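Local coordinates for protein aminopeptidase (Aneurinibacillus sp. AM-1, PDB 5IB9) that probably removes amino-terminal residues from peptides as a zinc-dependent aminopeptidase of the M28 family that also carries a protease-associated domain, at residues Arg42-His54 with Val245-Lys257. Numbering follows the deposited sequence.
Sequences RYIEQQFKSYGYH and VAVTLELARVMSK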
# COMPACT_ATOMS: atom_id res chain seq x y z
N ARG A 42 8.64 20.95 -3.03
CA ARG A 42 8.13 22.29 -3.01
C ARG A 42 8.47 23.05 -4.25
O ARG A 42 7.69 23.88 -4.77
CB ARG A 42 8.69 23.01 -1.78
CG ARG A 42 8.05 22.53 -0.49
CD ARG A 42 6.90 23.47 -0.23
NE ARG A 42 5.73 22.77 -0.70
CZ ARG A 42 5.12 21.82 -0.00
NH1 ARG A 42 5.64 21.48 1.17
NH2 ARG A 42 4.00 21.24 -0.49
N TYR A 43 9.71 22.89 -4.75
CA TYR A 43 10.16 23.59 -5.93
C TYR A 43 9.32 23.20 -7.13
O TYR A 43 8.89 24.07 -7.96
CB TYR A 43 11.65 23.29 -6.13
CG TYR A 43 12.21 23.94 -7.39
CD1 TYR A 43 12.70 25.25 -7.40
CD2 TYR A 43 12.24 23.21 -8.63
CE1 TYR A 43 13.24 25.85 -8.59
CE2 TYR A 43 12.74 23.78 -9.81
CZ TYR A 43 13.32 25.07 -9.74
OH TYR A 43 13.86 25.62 -10.89
N ILE A 44 9.19 21.85 -7.31
CA ILE A 44 8.38 21.28 -8.42
C ILE A 44 6.94 21.81 -8.38
O ILE A 44 6.45 22.32 -9.42
CB ILE A 44 8.51 19.77 -8.45
CG1 ILE A 44 9.99 19.48 -8.80
CG2 ILE A 44 7.55 19.17 -9.54
CD1 ILE A 44 10.38 18.04 -8.45
N GLU A 45 6.37 21.76 -7.19
CA GLU A 45 4.99 22.29 -7.06
C GLU A 45 4.93 23.75 -7.49
O GLU A 45 4.00 24.14 -8.27
CB GLU A 45 4.66 22.12 -5.54
CG GLU A 45 3.37 22.95 -5.27
CD GLU A 45 3.03 22.94 -3.78
OE1 GLU A 45 3.76 22.42 -2.96
OE2 GLU A 45 1.99 23.56 -3.55
N GLN A 46 5.88 24.57 -7.05
CA GLN A 46 5.91 26.00 -7.43
C GLN A 46 6.02 26.20 -8.90
O GLN A 46 5.35 27.07 -9.46
CB GLN A 46 7.02 26.73 -6.69
CG GLN A 46 7.13 28.23 -7.11
CD GLN A 46 5.85 29.00 -6.88
OE1 GLN A 46 5.04 28.71 -5.94
NE2 GLN A 46 5.67 30.03 -7.69
N GLN A 47 6.86 25.38 -9.54
CA GLN A 47 6.99 25.59 -10.99
C GLN A 47 5.71 25.27 -11.71
O GLN A 47 5.22 26.03 -12.57
CB GLN A 47 8.12 24.78 -11.63
CG GLN A 47 9.48 25.04 -11.01
CD GLN A 47 9.78 26.47 -10.54
OE1 GLN A 47 9.97 26.68 -9.29
NE2 GLN A 47 9.79 27.42 -11.45
N PHE A 48 5.06 24.15 -11.34
CA PHE A 48 3.84 23.86 -12.01
C PHE A 48 2.80 24.95 -11.77
O PHE A 48 2.06 25.30 -12.66
CB PHE A 48 3.22 22.55 -11.49
CG PHE A 48 3.85 21.24 -12.02
CD1 PHE A 48 3.99 20.95 -13.36
CD2 PHE A 48 4.31 20.29 -11.07
CE1 PHE A 48 4.46 19.71 -13.82
CE2 PHE A 48 4.74 19.03 -11.55
CZ PHE A 48 4.83 18.78 -12.89
N LYS A 49 2.75 25.44 -10.53
CA LYS A 49 1.75 26.49 -10.24
C LYS A 49 2.09 27.69 -11.09
O LYS A 49 1.11 28.40 -11.53
CB LYS A 49 1.77 26.86 -8.77
CG LYS A 49 1.04 25.93 -7.89
CD LYS A 49 1.24 26.52 -6.43
CE LYS A 49 0.75 25.67 -5.32
NZ LYS A 49 1.23 26.40 -3.99
N SER A 50 3.35 28.00 -11.29
CA SER A 50 3.72 29.20 -12.08
C SER A 50 3.27 29.14 -13.54
O SER A 50 3.18 30.19 -14.23
CB SER A 50 5.16 29.50 -12.01
OG SER A 50 5.93 28.66 -12.90
N TYR A 51 3.03 27.91 -14.07
CA TYR A 51 2.56 27.75 -15.46
C TYR A 51 1.04 27.76 -15.50
O TYR A 51 0.39 27.51 -16.56
CB TYR A 51 3.01 26.37 -16.05
CG TYR A 51 4.46 26.05 -15.83
CD1 TYR A 51 4.89 24.71 -15.70
CD2 TYR A 51 5.43 27.00 -15.86
CE1 TYR A 51 6.25 24.45 -15.52
CE2 TYR A 51 6.75 26.74 -15.62
CZ TYR A 51 7.18 25.40 -15.55
OH TYR A 51 8.51 25.06 -15.33
N GLY A 52 0.42 27.91 -14.33
CA GLY A 52 -1.01 27.95 -14.22
C GLY A 52 -1.74 26.72 -13.79
O GLY A 52 -2.95 26.67 -13.78
N TYR A 53 -1.01 25.68 -13.39
CA TYR A 53 -1.60 24.46 -12.95
C TYR A 53 -2.07 24.46 -11.47
O TYR A 53 -1.41 25.03 -10.59
CB TYR A 53 -0.58 23.29 -13.09
CG TYR A 53 -0.32 22.90 -14.56
CD1 TYR A 53 -1.01 21.87 -15.14
CD2 TYR A 53 0.68 23.54 -15.30
CE1 TYR A 53 -0.79 21.53 -16.45
CE2 TYR A 53 0.87 23.22 -16.65
CZ TYR A 53 0.12 22.23 -17.24
OH TYR A 53 0.32 21.86 -18.57
N HIS A 54 -3.17 23.81 -11.28
CA HIS A 54 -3.54 23.34 -9.91
C HIS A 54 -2.70 22.05 -9.63
O HIS A 54 -2.57 21.13 -10.48
CB HIS A 54 -5.06 23.09 -9.84
CG HIS A 54 -5.52 22.57 -8.53
ND1 HIS A 54 -5.86 21.24 -8.34
CD2 HIS A 54 -5.72 23.19 -7.34
CE1 HIS A 54 -6.24 21.07 -7.09
NE2 HIS A 54 -6.14 22.23 -6.45
N VAL A 245 12.73 15.34 -14.57
CA VAL A 245 11.86 16.34 -13.90
C VAL A 245 11.85 17.61 -14.75
O VAL A 245 10.76 18.20 -14.96
CB VAL A 245 12.41 16.64 -12.54
CG1 VAL A 245 11.61 17.89 -11.98
CG2 VAL A 245 12.22 15.43 -11.58
N ALA A 246 13.04 18.00 -15.23
CA ALA A 246 13.10 19.21 -16.02
C ALA A 246 12.31 19.16 -17.33
O ALA A 246 11.61 20.11 -17.74
CB ALA A 246 14.58 19.53 -16.38
N VAL A 247 12.36 17.97 -18.00
CA VAL A 247 11.52 17.77 -19.24
C VAL A 247 10.03 17.71 -18.89
O VAL A 247 9.21 18.27 -19.57
CB VAL A 247 11.95 16.50 -20.00
CG1 VAL A 247 11.09 16.29 -21.27
CG2 VAL A 247 13.45 16.67 -20.41
N THR A 248 9.70 17.10 -17.76
CA THR A 248 8.31 17.02 -17.29
C THR A 248 7.74 18.45 -17.06
O THR A 248 6.68 18.74 -17.58
CB THR A 248 8.19 16.19 -16.02
OG1 THR A 248 8.60 14.83 -16.30
CG2 THR A 248 6.68 16.10 -15.55
N LEU A 249 8.49 19.28 -16.35
CA LEU A 249 8.07 20.68 -16.07
C LEU A 249 7.97 21.44 -17.37
O LEU A 249 7.01 22.13 -17.57
CB LEU A 249 9.06 21.32 -15.09
CG LEU A 249 8.98 20.89 -13.66
CD1 LEU A 249 10.10 21.58 -12.89
CD2 LEU A 249 7.60 21.35 -13.08
N GLU A 250 9.01 21.28 -18.21
CA GLU A 250 9.04 22.09 -19.42
C GLU A 250 7.86 21.71 -20.33
O GLU A 250 7.23 22.57 -20.99
CB GLU A 250 10.40 22.05 -20.06
CG GLU A 250 10.46 22.94 -21.37
CD GLU A 250 10.19 24.44 -21.23
OE1 GLU A 250 10.06 25.03 -20.13
OE2 GLU A 250 10.04 25.03 -22.34
N LEU A 251 7.56 20.42 -20.48
CA LEU A 251 6.46 20.05 -21.31
C LEU A 251 5.15 20.52 -20.67
O LEU A 251 4.18 20.90 -21.40
CB LEU A 251 6.37 18.50 -21.60
CG LEU A 251 7.58 18.10 -22.48
CD1 LEU A 251 7.50 16.61 -22.63
CD2 LEU A 251 7.57 18.77 -23.85
N ALA A 252 5.06 20.51 -19.31
CA ALA A 252 3.81 21.09 -18.75
C ALA A 252 3.72 22.60 -19.11
O ALA A 252 2.64 23.01 -19.39
CB ALA A 252 3.85 20.97 -17.24
N ARG A 253 4.82 23.36 -19.12
CA ARG A 253 4.75 24.77 -19.47
C ARG A 253 4.36 24.87 -20.91
O ARG A 253 3.45 25.65 -21.29
CB ARG A 253 6.10 25.34 -19.26
CG ARG A 253 6.08 26.91 -19.46
CD ARG A 253 7.49 27.51 -19.41
NE ARG A 253 8.13 27.18 -20.67
CZ ARG A 253 7.88 27.74 -21.85
NH1 ARG A 253 7.04 28.79 -21.89
NH2 ARG A 253 8.49 27.25 -22.96
N VAL A 254 4.98 24.07 -21.77
CA VAL A 254 4.61 24.12 -23.22
C VAL A 254 3.14 23.84 -23.43
O VAL A 254 2.47 24.58 -24.19
CB VAL A 254 5.48 23.12 -24.03
CG1 VAL A 254 4.91 22.94 -25.48
CG2 VAL A 254 6.90 23.69 -24.11
N MET A 255 2.59 22.78 -22.80
CA MET A 255 1.24 22.39 -23.08
C MET A 255 0.30 23.44 -22.48
O MET A 255 -0.86 23.57 -22.97
CB MET A 255 0.89 21.02 -22.48
CG MET A 255 1.77 19.98 -23.14
SD MET A 255 1.24 19.75 -24.88
CE MET A 255 2.30 18.31 -25.20
N SER A 256 0.77 24.26 -21.56
CA SER A 256 -0.15 25.29 -20.97
C SER A 256 -0.48 26.34 -22.03
O SER A 256 -1.48 27.10 -21.88
CB SER A 256 0.42 25.96 -19.74
OG SER A 256 1.44 26.88 -20.01
N LYS A 257 0.33 26.45 -23.07
CA LYS A 257 0.09 27.39 -24.18
C LYS A 257 -0.83 26.90 -25.27
O LYS A 257 -1.05 27.62 -26.25
CB LYS A 257 1.45 27.74 -24.82
CG LYS A 257 2.63 28.10 -23.91
CD LYS A 257 2.31 29.22 -22.92
CE LYS A 257 3.51 29.61 -22.12
NZ LYS A 257 3.20 30.70 -21.12
O HOH W 1 10.41 24.55 -17.41
O HOH W 2 1.46 29.30 -19.18
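Y51 and R253 meet with the tyrosine ring flat against the arginine's aliphatic stem: R253 CB stands 3.6 Å from the Y51 ring centroid, 2° off the ring normal, a CH-pi contact. The opposite face of that ring lies over Q47 O. The R253 stem is extended as far as CD along the ring and then bends at chi3, which carries the guanidinium, 84° from the ring plane, to E250, gripped side-on through NE and NH2. A water bonded to both Y51 OH and E250 OE1 ties the tyrosine to this salt bridge. One turn back, L249 presents CD2 nearly straight above the centre of the F48 ring, a second CH-pi contact. A252 CB instead meets F48 at its edge, 3.7 Å from CE1, and also touches Y53 CE2. Y53, the residue after the Schellman motif that ends helix 35-50 at G52, donates from OH to A252 O at 2.7 Å, somewhat out of the carbonyl plane. I44 CD1 against V245 CG1 extends the packing. The axes of segments 42-50 and 245-256 approach to 9.7 Å and run nearly parallel, at 16°. Strands 187-210 and 263-269 pack against F48, while helix 15-25 borders helix 238-256, where D14 N and N17 ND2 hydrogen-bond the E250 carboxylate.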